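Local coordinates for outer membrane porin protein 32 (Delftia acidovorans, PDB 2FGQ) that forms trimeric, anion-selective channels across the bacterial outer membrane and binds malate inside the pore, at residues Asp11-Tyr16 with Ala287-Leu292; Ser32-Ser37 with Gly327-Phe332; Glu58-Gly63 with Gln306-Tyr311; Leu90-Val95 with Gly126-Gly131; Pro114-Arg119 with Ser301-Gln306. All coordinates share one frame; numbering follows the deposited sequence.

Interaction 1 of 5, residues Asp11-Tyr16 with Ala287-Leu292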
# COMPACT_ATOMS: atom_id res chain seq x y z
N ASP A 11 -15.19 -0.25 -9.79
CA ASP A 11 -16.33 0.56 -10.23
C ASP A 11 -15.73 1.91 -10.63
O ASP A 11 -15.18 2.64 -9.80
CB ASP A 11 -17.34 0.69 -9.10
CG ASP A 11 -18.49 1.59 -9.43
OD1 ASP A 11 -18.29 2.62 -10.13
OD2 ASP A 11 -19.63 1.34 -8.97
N THR A 12 -15.77 2.18 -11.94
CA THR A 12 -15.19 3.39 -12.52
C THR A 12 -16.20 4.01 -13.45
O THR A 12 -16.95 3.30 -14.13
CB THR A 12 -13.86 3.04 -13.20
OG1 THR A 12 -12.98 2.52 -12.21
CG2 THR A 12 -13.13 4.24 -13.75
N ASN A 13 -16.21 5.33 -13.47
CA ASN A 13 -17.27 6.07 -14.17
C ASN A 13 -16.72 7.32 -14.86
O ASN A 13 -15.61 7.77 -14.61
CB ASN A 13 -18.44 6.46 -13.22
CG ASN A 13 -17.97 7.20 -11.96
OD1 ASN A 13 -17.33 8.27 -12.06
ND2 ASN A 13 -18.30 6.67 -10.77
N VAL A 14 -17.55 7.88 -15.72
CA VAL A 14 -17.44 9.27 -16.10
C VAL A 14 -18.48 10.04 -15.28
O VAL A 14 -19.57 9.56 -15.04
CB VAL A 14 -17.62 9.47 -17.62
CG1 VAL A 14 -17.67 10.91 -17.96
CG2 VAL A 14 -16.48 8.80 -18.38
N ALA A 15 -18.09 11.23 -14.85
CA ALA A 15 -18.97 12.05 -14.05
C ALA A 15 -18.86 13.52 -14.40
O ALA A 15 -17.87 13.98 -14.93
CB ALA A 15 -18.76 11.81 -12.54
N TYR A 16 -19.93 14.24 -14.07
CA TYR A 16 -20.07 15.65 -14.33
C TYR A 16 -20.87 16.29 -13.20
O TYR A 16 -21.87 15.74 -12.75
CB TYR A 16 -20.83 15.81 -15.64
CG TYR A 16 -21.38 17.19 -15.92
CD1 TYR A 16 -22.64 17.55 -15.47
CD2 TYR A 16 -20.65 18.11 -16.62
CE1 TYR A 16 -23.16 18.82 -15.74
CE2 TYR A 16 -21.16 19.38 -16.91
CZ TYR A 16 -22.40 19.72 -16.45
OH TYR A 16 -22.91 20.96 -16.69
N ALA A 287 -22.16 -4.84 -14.04
CA ALA A 287 -23.30 -3.98 -14.34
C ALA A 287 -22.84 -2.66 -14.91
O ALA A 287 -21.76 -2.17 -14.60
CB ALA A 287 -24.09 -3.70 -13.06
N LEU A 288 -23.67 -2.10 -15.78
CA LEU A 288 -23.58 -0.71 -16.19
C LEU A 288 -24.57 0.08 -15.35
O LEU A 288 -25.62 -0.43 -14.97
CB LEU A 288 -23.90 -0.61 -17.68
CG LEU A 288 -22.87 -0.77 -18.77
CD1 LEU A 288 -21.54 -1.28 -18.41
CD2 LEU A 288 -23.50 -1.25 -20.15
N TYR A 289 -24.27 1.34 -15.09
CA TYR A 289 -25.17 2.13 -14.27
C TYR A 289 -25.11 3.59 -14.62
O TYR A 289 -24.17 4.08 -15.22
CB TYR A 289 -24.86 1.94 -12.77
CG TYR A 289 -23.51 2.52 -12.35
CD1 TYR A 289 -22.37 1.74 -12.33
CD2 TYR A 289 -23.39 3.85 -12.01
CE1 TYR A 289 -21.13 2.28 -11.97
CE2 TYR A 289 -22.16 4.40 -11.67
CZ TYR A 289 -21.03 3.60 -11.60
OH TYR A 289 -19.84 4.16 -11.21
N GLY A 290 -26.17 4.29 -14.23
CA GLY A 290 -26.24 5.73 -14.31
C GLY A 290 -26.95 6.32 -13.13
O GLY A 290 -27.94 5.75 -12.66
N ASN A 291 -26.42 7.43 -12.64
CA ASN A 291 -27.00 8.21 -11.56
C ASN A 291 -27.18 9.65 -12.03
O ASN A 291 -26.28 10.19 -12.68
CB ASN A 291 -26.05 8.24 -10.36
CG ASN A 291 -25.77 6.91 -9.78
OD1 ASN A 291 -24.62 6.65 -9.32
ND2 ASN A 291 -26.77 6.08 -9.68
N LEU A 292 -28.34 10.23 -11.73
CA LEU A 292 -28.65 11.62 -12.01
C LEU A 292 -29.13 12.24 -10.73
O LEU A 292 -30.11 11.76 -10.16
CB LEU A 292 -29.77 11.71 -13.07
CG LEU A 292 -30.34 13.08 -13.41
CD1 LEU A 292 -29.29 14.03 -13.96
CD2 LEU A 292 -31.50 12.93 -14.40
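Tyr-289 meets Asp-11 at the edge of its ring, where OD1 lies near the ring plane, while the two faces of the ring are taken by neighbours: Ala-34 CB sits over one and Gly-327 CA over the other. The carboxylate of Asp-11 is turned 51° from the ring, and the amide of Asn-13 stands almost upright to it, at 88°. Tyr-289 OH donates to Asp-11 OD1 over a very short 2.4 Å, a value to be read with caution, and accepts from Asn-13 ND2 at 3.0 Å. That second bond is nearly straight (163°), with the phenol oxygen lying in the amide plane. Strands 4-17 and 286-297 flank the last strand, 320-331, in the closed 16-stranded porin barrel; they run in the same sense with short-segment axes 9.1 Å apart, and the phenol spans the strand between them. With CG of Tyr-289 set between its own backbone N and carbonyl carbon, the ring rises off the sheet and lies over Gly-327 of the intervening strand. Asp-11 also accepts from backbone N-H groups, OD1 from Gly-33 and OD2 from Ala-34 and Ser-35, tying the carboxylate to the 32-37 segment.

Interaction 2 of 5, residues Ser32-Ser37 with Gly327-Phe332. With SO4 (sulfate ion), chain F.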
# COMPACT_ATOMS: atom_id res chain seq x y z
N SER A 32 -16.60 4.46 -8.10
CA SER A 32 -17.42 4.05 -6.98
C SER A 32 -18.80 4.71 -7.00
O SER A 32 -19.31 5.19 -5.98
CB SER A 32 -16.64 4.28 -5.69
OG SER A 32 -15.50 3.44 -5.64
N GLY A 33 -19.45 4.68 -8.17
CA GLY A 33 -20.77 5.27 -8.33
C GLY A 33 -21.91 4.37 -7.91
O GLY A 33 -22.95 4.88 -7.51
N ALA A 34 -21.75 3.06 -8.07
CA ALA A 34 -22.78 2.06 -7.73
C ALA A 34 -22.38 1.24 -6.48
O ALA A 34 -23.20 0.98 -5.62
CB ALA A 34 -23.05 1.15 -8.91
N SER A 35 -21.12 0.85 -6.37
CA SER A 35 -20.57 0.23 -5.15
C SER A 35 -19.19 0.76 -4.94
O SER A 35 -18.48 1.05 -5.91
CB SER A 35 -20.49 -1.28 -5.29
OG SER A 35 -21.75 -1.89 -5.48
N THR A 36 -18.76 0.86 -3.70
CA THR A 36 -17.39 1.27 -3.46
C THR A 36 -16.39 0.25 -3.98
O THR A 36 -16.47 -0.93 -3.67
CB THR A 36 -17.15 1.58 -1.99
OG1 THR A 36 -18.12 2.55 -1.53
CG2 THR A 36 -15.76 2.16 -1.76
N SER A 37 -15.47 0.73 -4.79
CA SER A 37 -14.40 -0.11 -5.32
C SER A 37 -13.52 -0.58 -4.18
O SER A 37 -13.24 0.18 -3.27
CB SER A 37 -13.52 0.63 -6.32
OG SER A 37 -14.23 1.17 -7.39
N GLY A 327 -21.22 4.62 -15.48
CA GLY A 327 -20.08 3.77 -15.21
C GLY A 327 -20.34 2.29 -15.32
O GLY A 327 -21.40 1.83 -15.74
N ILE A 328 -19.31 1.53 -14.96
CA ILE A 328 -19.34 0.08 -14.95
C ILE A 328 -18.86 -0.35 -13.58
O ILE A 328 -17.91 0.22 -13.02
CB ILE A 328 -18.44 -0.50 -16.09
CG1 ILE A 328 -18.45 -2.04 -16.08
CG2 ILE A 328 -17.02 -0.02 -16.05
CD1 ILE A 328 -17.89 -2.68 -17.34
N ARG A 329 -19.51 -1.38 -13.07
CA ARG A 329 -19.08 -2.01 -11.83
C ARG A 329 -18.79 -3.47 -12.13
O ARG A 329 -19.64 -4.19 -12.64
CB ARG A 329 -20.22 -1.89 -10.82
CG ARG A 329 -20.02 -2.72 -9.59
CD ARG A 329 -21.19 -3.71 -9.51
NE ARG A 329 -22.01 -2.97 -8.71
CZ ARG A 329 -23.35 -2.95 -8.50
NH1 ARG A 329 -24.33 -3.67 -9.10
NH2 ARG A 329 -23.71 -2.10 -7.56
N HIS A 330 -17.59 -3.92 -11.79
CA HIS A 330 -17.18 -5.29 -12.03
C HIS A 330 -16.69 -5.88 -10.71
O HIS A 330 -15.66 -5.45 -10.16
CB HIS A 330 -16.09 -5.40 -13.07
CG HIS A 330 -15.73 -6.81 -13.35
ND1 HIS A 330 -14.52 -7.38 -13.00
CD2 HIS A 330 -16.47 -7.80 -13.89
CE1 HIS A 330 -14.54 -8.66 -13.35
NE2 HIS A 330 -15.69 -8.93 -13.91
N ALA A 331 -17.40 -6.88 -10.24
CA ALA A 331 -17.05 -7.61 -9.01
C ALA A 331 -16.27 -8.86 -9.37
O ALA A 331 -16.50 -9.46 -10.42
CB ALA A 331 -18.30 -8.00 -8.24
N PHE A 332 -15.37 -9.26 -8.47
CA PHE A 332 -14.62 -10.49 -8.66
C PHE A 332 -14.40 -11.19 -7.32
O PHE A 332 -14.60 -10.60 -6.25
CB PHE A 332 -13.31 -10.24 -9.39
CG PHE A 332 -12.39 -9.26 -8.71
CD1 PHE A 332 -11.42 -9.69 -7.81
CD2 PHE A 332 -12.46 -7.91 -8.99
CE1 PHE A 332 -10.56 -8.79 -7.20
CE2 PHE A 332 -11.60 -7.02 -8.35
CZ PHE A 332 -10.65 -7.49 -7.44
OXT PHE A 332 -14.04 -12.38 -7.37
S SO4 F . -27.42 -2.39 -6.64
O1 SO4 F . -27.32 -3.22 -7.85
O2 SO4 F . -28.70 -1.66 -6.64
O3 SO4 F . -27.40 -3.27 -5.47
O4 SO4 F . -26.30 -1.44 -6.57
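Ala-34 and Ser-35 lie on an irregular bulge that interrupts strand 26-48, and the CA of Ala-34 comes within 6.9 Å of the CA of Arg-329 on the final strand. The bulge is closed on itself by a straight bond of 2.8 Å from Ser-37 N to Ser-32 OG. Across the contact, Arg-329 NH2 donates to Ser-35 OG at 2.9 Å; the hydroxyl is 31° off the guanidinium plane and the bond is correspondingly bent (135°). Ala-34 CB touches the same nitrogen at 3.6 Å. Bends at chi2 and chi3 (-94° at the latter) fold the arginine chain back beside the serine. The guanidinium edge faces a sulfate, probably from the crystallisation liquor: NH2 reaches O4 at 2.9 Å and NH1 reaches O1 at 3.3 Å, both nearly straight. Lys-256 binds the same ion. Replacing Arg-329 by a leucine would remove both of these donors, so the sulfate would probably be held less firmly and Ser-35 OG would lose its charged mate. Close by, Thr-36 OG1 binds malate. Because Ser-35 is neutral, the bond does not cancel the charge of Arg-329, which probably still attracts anions even with Asp-11 nearby, consistent with the anion selectivity of the channel.

Interaction 3 of 5, residues Glu58-Gly63 with Gln306-Tyr311. With CA (calcium ion), chain C.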
# COMPACT_ATOMS: atom_id res chain seq x y z
N GLU A 58 -9.65 -5.39 3.95
CA GLU A 58 -10.24 -4.77 2.77
C GLU A 58 -9.86 -3.30 2.69
O GLU A 58 -9.93 -2.56 3.66
CB GLU A 58 -11.73 -4.92 2.84
CG GLU A 58 -12.52 -4.37 1.68
CD GLU A 58 -14.02 -4.49 1.86
OE1 GLU A 58 -14.50 -5.56 2.29
OE2 GLU A 58 -14.75 -3.53 1.50
N GLY A 59 -9.51 -2.88 1.48
CA GLY A 59 -9.19 -1.50 1.19
C GLY A 59 -9.87 -0.99 -0.05
O GLY A 59 -10.23 -1.75 -0.94
N GLU A 60 -10.02 0.33 -0.08
CA GLU A 60 -10.66 0.97 -1.23
C GLU A 60 -9.68 1.01 -2.41
O GLU A 60 -8.45 1.12 -2.27
CB GLU A 60 -11.06 2.40 -0.89
CG GLU A 60 -11.91 3.08 -1.95
CD GLU A 60 -12.63 4.33 -1.51
OE1 GLU A 60 -12.64 4.68 -0.30
OE2 GLU A 60 -13.28 4.96 -2.42
N ILE A 61 -10.27 0.87 -3.60
CA ILE A 61 -9.58 1.03 -4.87
C ILE A 61 -10.01 2.32 -5.53
O ILE A 61 -11.17 2.66 -5.56
CB ILE A 61 -9.87 -0.20 -5.78
CG1 ILE A 61 -9.23 -1.44 -5.17
CG2 ILE A 61 -9.47 0.04 -7.23
CD1 ILE A 61 -7.73 -1.48 -5.23
N PHE A 62 -9.06 3.03 -6.11
CA PHE A 62 -9.26 4.24 -6.87
C PHE A 62 -8.72 4.05 -8.28
O PHE A 62 -7.54 4.31 -8.54
CB PHE A 62 -8.57 5.44 -6.17
CG PHE A 62 -9.01 5.66 -4.75
CD1 PHE A 62 -10.14 6.43 -4.45
CD2 PHE A 62 -8.33 5.06 -3.72
CE1 PHE A 62 -10.55 6.63 -3.12
CE2 PHE A 62 -8.73 5.23 -2.42
CZ PHE A 62 -9.85 6.02 -2.11
N GLY A 63 -9.56 3.52 -9.16
CA GLY A 63 -9.11 3.12 -10.48
C GLY A 63 -8.70 4.27 -11.35
O GLY A 63 -7.89 4.10 -12.25
N GLN A 306 -21.40 14.16 -4.29
CA GLN A 306 -20.14 13.45 -4.04
C GLN A 306 -19.70 12.64 -5.26
O GLN A 306 -19.82 11.40 -5.26
CB GLN A 306 -20.31 12.56 -2.82
CG GLN A 306 -20.61 13.39 -1.58
CD GLN A 306 -19.54 14.38 -1.25
OE1 GLN A 306 -19.71 15.62 -1.41
NE2 GLN A 306 -18.42 13.86 -0.79
N ALA A 307 -19.22 13.33 -6.30
CA ALA A 307 -18.74 12.64 -7.52
C ALA A 307 -17.27 12.25 -7.27
O ALA A 307 -16.37 13.01 -7.63
CB ALA A 307 -18.86 13.53 -8.76
N LYS A 308 -17.05 11.12 -6.60
CA LYS A 308 -15.73 10.73 -6.13
C LYS A 308 -14.80 10.62 -7.34
O LYS A 308 -15.14 9.98 -8.33
CB LYS A 308 -15.77 9.40 -5.41
CG LYS A 308 -14.45 8.96 -4.84
CD LYS A 308 -14.60 7.68 -3.99
CE LYS A 308 -14.95 7.99 -2.53
NZ LYS A 308 -15.19 6.77 -1.72
N GLY A 309 -13.63 11.23 -7.20
CA GLY A 309 -12.61 11.26 -8.24
C GLY A 309 -12.82 12.33 -9.26
O GLY A 309 -12.00 12.45 -10.17
N VAL A 310 -13.90 13.11 -9.13
CA VAL A 310 -14.13 14.22 -10.06
C VAL A 310 -14.28 15.52 -9.29
O VAL A 310 -13.46 16.43 -9.42
CB VAL A 310 -15.31 13.96 -11.03
CG1 VAL A 310 -15.55 15.18 -11.93
CG2 VAL A 310 -14.98 12.75 -11.89
N TYR A 311 -15.34 15.61 -8.48
CA TYR A 311 -15.51 16.77 -7.61
C TYR A 311 -16.48 16.36 -6.50
O TYR A 311 -17.58 15.89 -6.78
CB TYR A 311 -16.06 17.98 -8.38
CG TYR A 311 -16.12 19.21 -7.48
CD1 TYR A 311 -14.97 19.84 -7.06
CD2 TYR A 311 -17.35 19.66 -6.96
CE1 TYR A 311 -15.02 20.91 -6.17
CE2 TYR A 311 -17.41 20.76 -6.06
CZ TYR A 311 -16.25 21.37 -5.68
OH TYR A 311 -16.25 22.44 -4.82
CA CA C . -10.45 11.49 -11.53
O HOH W 1 -12.75 7.27 0.36
O HOH W 2 -8.65 12.05 -9.93
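The charged pair Glu-60 and Lys-308 carries the contact: the side chains come from opposite directions, and NZ meets OE2 at 2.7 Å in a salt bridge made through the syn lone pair of the carboxylate oxygen. The glutamate chain is extended, whereas the lysine turns at chi3 (-87°), which brings its CD as well as its NZ alongside OE2. A water completes the link, donating to Glu-60 OE1 at 2.7 Å and accepting from Lys-308 NZ at 3.2 Å, so both carboxylate oxygens are engaged. Apolar contact is slight. Lys-308 CD comes to 4.3 Å from CE1 of Phe-62, and one face of that ring is covered, toward its rim, by CG of Glu-60. Lys-308 belongs to the long loop between the last two barrel strands, where Ala-307 centres an inverse gamma turn and faces both Val-310 and Tyr-311 in a classic beta bulge; its carbonyl accepts from both of their N-H groups. Gly-309, at positive phi, directs its carbonyl O to a calcium ion at 2.3 Å, to which a water also binds at 2.5 Å. Leu-29 O and Asp-64 OD2 bind this ion too, with Glu-158 and Asn-136 of a second subunit, so the metal bridges the trimer interface.

Interaction 4 of 5, residues Leu90-Val95 with Gly126-Gly131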
# COMPACT_ATOMS: atom_id res chain seq x y z
N LEU A 90 -12.55 -7.76 16.28
CA LEU A 90 -11.56 -6.78 16.71
C LEU A 90 -10.87 -6.17 15.51
O LEU A 90 -10.34 -6.92 14.69
CB LEU A 90 -10.43 -7.44 17.52
CG LEU A 90 -10.55 -7.83 19.00
CD1 LEU A 90 -11.86 -8.07 19.53
CD2 LEU A 90 -9.50 -8.86 19.47
N GLY A 91 -10.80 -4.84 15.49
CA GLY A 91 -10.11 -4.13 14.43
C GLY A 91 -10.95 -3.07 13.76
O GLY A 91 -12.19 -2.95 13.95
N ARG A 92 -10.31 -2.27 12.94
CA ARG A 92 -11.00 -1.23 12.21
C ARG A 92 -12.12 -1.81 11.32
O ARG A 92 -11.93 -2.81 10.63
CB ARG A 92 -10.03 -0.47 11.32
CG ARG A 92 -10.78 0.71 10.63
CD ARG A 92 -9.91 1.65 9.99
NE ARG A 92 -10.63 2.58 9.16
CZ ARG A 92 -11.08 3.76 9.56
NH1 ARG A 92 -11.02 4.15 10.84
NH2 ARG A 92 -11.62 4.56 8.67
N ASP A 93 -13.27 -1.17 11.36
CA ASP A 93 -14.42 -1.62 10.61
C ASP A 93 -15.45 -0.53 10.62
O ASP A 93 -15.34 0.47 11.36
CB ASP A 93 -14.97 -2.87 11.32
CG ASP A 93 -15.86 -3.74 10.48
OD1 ASP A 93 -16.18 -3.47 9.27
OD2 ASP A 93 -16.30 -4.80 11.01
N LEU A 94 -16.48 -0.74 9.83
CA LEU A 94 -17.74 -0.02 10.06
C LEU A 94 -18.20 -0.18 11.50
O LEU A 94 -18.13 -1.28 12.05
CB LEU A 94 -18.85 -0.54 9.14
CG LEU A 94 -18.64 -0.29 7.64
CD1 LEU A 94 -19.65 -1.13 6.90
CD2 LEU A 94 -18.81 1.16 7.35
N VAL A 95 -18.62 0.91 12.12
CA VAL A 95 -19.23 0.79 13.45
C VAL A 95 -20.64 0.21 13.29
O VAL A 95 -21.21 0.27 12.22
CB VAL A 95 -19.27 2.15 14.20
CG1 VAL A 95 -17.83 2.63 14.45
CG2 VAL A 95 -20.08 3.20 13.48
N GLY A 126 -11.60 14.72 14.56
CA GLY A 126 -11.33 13.29 14.70
C GLY A 126 -11.10 12.63 13.34
O GLY A 126 -11.41 13.20 12.32
N ALA A 127 -10.60 11.41 13.36
CA ALA A 127 -10.30 10.66 12.13
C ALA A 127 -11.57 10.23 11.41
O ALA A 127 -11.59 10.14 10.17
CB ALA A 127 -9.47 9.44 12.47
N ASP A 128 -12.65 10.01 12.17
CA ASP A 128 -13.87 9.42 11.60
C ASP A 128 -15.12 10.13 12.12
O ASP A 128 -16.08 9.51 12.60
CB ASP A 128 -13.92 7.92 11.90
CG ASP A 128 -12.81 7.16 11.22
OD1 ASP A 128 -12.88 7.00 9.94
OD2 ASP A 128 -11.82 6.73 11.87
N ASP A 129 -15.11 11.45 11.97
CA ASP A 129 -16.26 12.26 12.41
C ASP A 129 -17.41 12.26 11.44
O ASP A 129 -18.38 13.01 11.63
CB ASP A 129 -15.80 13.66 12.77
CG ASP A 129 -15.31 13.76 14.19
OD1 ASP A 129 -15.68 12.90 15.03
OD2 ASP A 129 -14.56 14.70 14.55
N ASN A 130 -17.34 11.42 10.41
CA ASN A 130 -18.55 11.09 9.65
C ASN A 130 -19.37 9.95 10.27
O ASN A 130 -20.43 9.62 9.76
CB ASN A 130 -18.25 10.80 8.17
CG ASN A 130 -17.26 9.67 7.92
OD1 ASN A 130 -16.72 9.56 6.77
ND2 ASN A 130 -17.00 8.87 8.92
N GLY A 131 -18.89 9.36 11.36
CA GLY A 131 -19.63 8.32 12.05
C GLY A 131 -19.71 7.00 11.34
O GLY A 131 -20.55 6.16 11.69
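Arg-92 and Asp-128 pair across the two ends of the long constriction loop that folds into the barrel in porins. The ionic part is a bidentate, end-on salt bridge: NH1 donates to OD2 at 2.9 Å and NH2 to OD1 at 3.0 Å, both bonds almost straight. Both oxygens lie close to the guanidinium plane, but the carboxylate is twisted 36° from it, so that OD2 is met from above the carboxylate plane and OD1 on its syn side, also out of that plane. An extended chain carries the arginine across, and its NE donates to Lys-74 O, which probably fixes the rotation of the group. Asp-65 of a third subunit packs against the same side chain. Backbone bonding shapes the other end: Asp-128 to Gly-131 form a type I turn closed by Gly-131 N to Asp-128 O (3.1 Å). The side-chain carboxylate of Asp-129 accepts from Gly-126 N at 3.0 Å. Leu-94, on short strand 93-94, touches the bound malate, so the salt bridge lies close to the ligand pocket. Van der Waals contact comes from Val-95, the N-cap residue of helix 96-101, whose CG2 rests 3.5 Å from the carbonyl O of Gly-131.

Interaction 5 of 5, residues Pro114-Arg119 with Ser301-Gln306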
# COMPACT_ATOMS: atom_id res chain seq x y z
N PRO A 114 -26.34 9.27 -2.66
CA PRO A 114 -26.69 8.60 -1.42
C PRO A 114 -27.12 9.57 -0.35
O PRO A 114 -26.94 10.78 -0.43
CB PRO A 114 -25.39 7.90 -1.02
CG PRO A 114 -24.38 8.85 -1.40
CD PRO A 114 -24.89 9.52 -2.72
N PHE A 115 -27.67 8.99 0.68
CA PHE A 115 -27.96 9.72 1.92
C PHE A 115 -26.68 10.29 2.49
O PHE A 115 -25.66 9.57 2.57
CB PHE A 115 -28.54 8.73 2.90
CG PHE A 115 -28.97 9.32 4.20
CD1 PHE A 115 -29.94 10.30 4.24
CD2 PHE A 115 -28.42 8.88 5.36
CE1 PHE A 115 -30.37 10.83 5.49
CE2 PHE A 115 -28.84 9.38 6.60
CZ PHE A 115 -29.81 10.37 6.64
N MET A 116 -26.72 11.55 2.88
CA MET A 116 -25.51 12.25 3.39
C MET A 116 -25.48 12.40 4.90
O MET A 116 -24.67 13.14 5.43
CB MET A 116 -25.43 13.68 2.81
CG MET A 116 -25.38 13.77 1.35
SD MET A 116 -25.37 15.59 0.86
CE MET A 116 -24.24 16.27 1.89
N GLY A 117 -26.42 11.78 5.62
CA GLY A 117 -26.48 11.96 7.07
C GLY A 117 -25.17 11.63 7.81
O GLY A 117 -24.78 12.31 8.77
N PHE A 118 -24.50 10.56 7.37
CA PHE A 118 -23.21 10.14 7.98
C PHE A 118 -22.12 10.99 7.36
O PHE A 118 -21.39 10.53 6.46
CB PHE A 118 -22.94 8.65 7.82
CG PHE A 118 -23.92 7.76 8.51
CD1 PHE A 118 -23.69 7.40 9.82
CD2 PHE A 118 -25.04 7.24 7.87
CE1 PHE A 118 -24.53 6.55 10.50
CE2 PHE A 118 -25.96 6.41 8.58
CZ PHE A 118 -25.67 6.06 9.88
N ARG A 119 -21.98 12.20 7.87
CA ARG A 119 -20.96 13.13 7.39
C ARG A 119 -20.50 14.01 8.57
O ARG A 119 -21.14 14.07 9.62
CB ARG A 119 -21.36 13.92 6.14
CG ARG A 119 -22.33 14.97 6.38
CD ARG A 119 -22.75 15.69 5.08
NE ARG A 119 -21.63 16.41 4.45
CZ ARG A 119 -21.19 17.60 4.82
NH1 ARG A 119 -21.73 18.26 5.83
NH2 ARG A 119 -20.14 18.13 4.20
N SER A 301 -26.71 27.21 3.03
CA SER A 301 -26.24 25.84 2.75
C SER A 301 -25.37 25.80 1.50
O SER A 301 -25.66 26.46 0.51
CB SER A 301 -27.44 24.91 2.62
OG SER A 301 -27.05 23.55 2.48
N THR A 302 -24.32 25.00 1.58
CA THR A 302 -23.27 24.89 0.56
C THR A 302 -22.93 23.44 0.21
O THR A 302 -21.81 23.17 -0.25
CB THR A 302 -21.96 25.57 1.01
OG1 THR A 302 -21.55 25.04 2.27
CG2 THR A 302 -22.12 27.07 1.20
N LEU A 303 -23.85 22.51 0.44
CA LEU A 303 -23.59 21.10 0.19
C LEU A 303 -23.40 20.80 -1.28
O LEU A 303 -24.08 21.33 -2.14
CB LEU A 303 -24.70 20.23 0.76
CG LEU A 303 -24.91 20.31 2.27
CD1 LEU A 303 -26.07 19.41 2.63
CD2 LEU A 303 -23.64 19.93 3.08
N GLY A 304 -22.49 19.88 -1.54
CA GLY A 304 -22.24 19.42 -2.89
C GLY A 304 -22.38 17.92 -3.04
O GLY A 304 -22.18 17.14 -2.08
N LEU A 305 -22.69 17.51 -4.25
CA LEU A 305 -22.79 16.11 -4.60
C LEU A 305 -21.40 15.45 -4.56
O LEU A 305 -20.36 16.08 -4.83
CB LEU A 305 -23.40 15.96 -5.96
CG LEU A 305 -24.83 16.44 -6.13
CD1 LEU A 305 -25.17 16.59 -7.62
CD2 LEU A 305 -25.77 15.49 -5.43
N GLN A 306 -21.40 14.16 -4.29
CA GLN A 306 -20.14 13.45 -4.04
C GLN A 306 -19.70 12.64 -5.26
O GLN A 306 -19.82 11.40 -5.26
CB GLN A 306 -20.31 12.56 -2.82
CG GLN A 306 -20.61 13.39 -1.58
CD GLN A 306 -19.54 14.38 -1.25
OE1 GLN A 306 -19.71 15.62 -1.41
NE2 GLN A 306 -18.42 13.86 -0.79
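Met-116 and Arg-119 reach Leu-303 through bent chains: the methionine turns at its last torsion (chi3 46°), swinging CE to the leucine, and the arginine bends at chi3 (-64°), turning a face of its guanidinium to the same side chain. In this porin barrel the contact joins the constriction loop, which folds into the pore, to the long loop connecting the last two strands. The apolar part is a methyl-to-methyl meeting, Met-116 CE lying 3.7 Å from Leu-303 CD1 and 3.9 Å from its CD2 as the two chains slide past each other in opposite directions. The other part sets a flat polar group against hydrocarbon: Leu-303 CD2 sits over one face of the Arg-119 guanidinium, shifted toward its rim. Arg-119 also makes a cation-pi interaction with Trp-121 of the same loop, and behind Leu-303 lie Ala-271 and Leu-295 of the barrel wall. An alanine in place of Leu-303 would lack both delta methyls, which is likely to open a gap between the loops and set the end of Met-116 freer to turn. Within 114-119, Phe-118 centres an inverse gamma turn, and Gly-117 N lies over the centre of the Phe-115 ring. Among the guanidinium atoms, NH1 comes closest to the leucine, 3.7 Å from CD2.

In the fold
From the N terminus, interaction 1 joins the first strand to the fifteenth across the last, and interaction 2 brings the bulge in the second strand to the sixteenth; the two cross along the chain and touch where the barrel closes. Interaction 3, from the end of the third strand to the last long loop, is nested inside interaction 2 and crosses interaction 1. Interaction 4 closes a loop with 30 residues between its segments, within the constriction loop, nested within interactions 1, 2 and 3. Interaction 5 leaves from inside that loop, crosses interactions 1 and 4, nests in 2 and 3, and shares Gln-306 with interaction 3. Together they tie barrel seam, constriction loop and final loop.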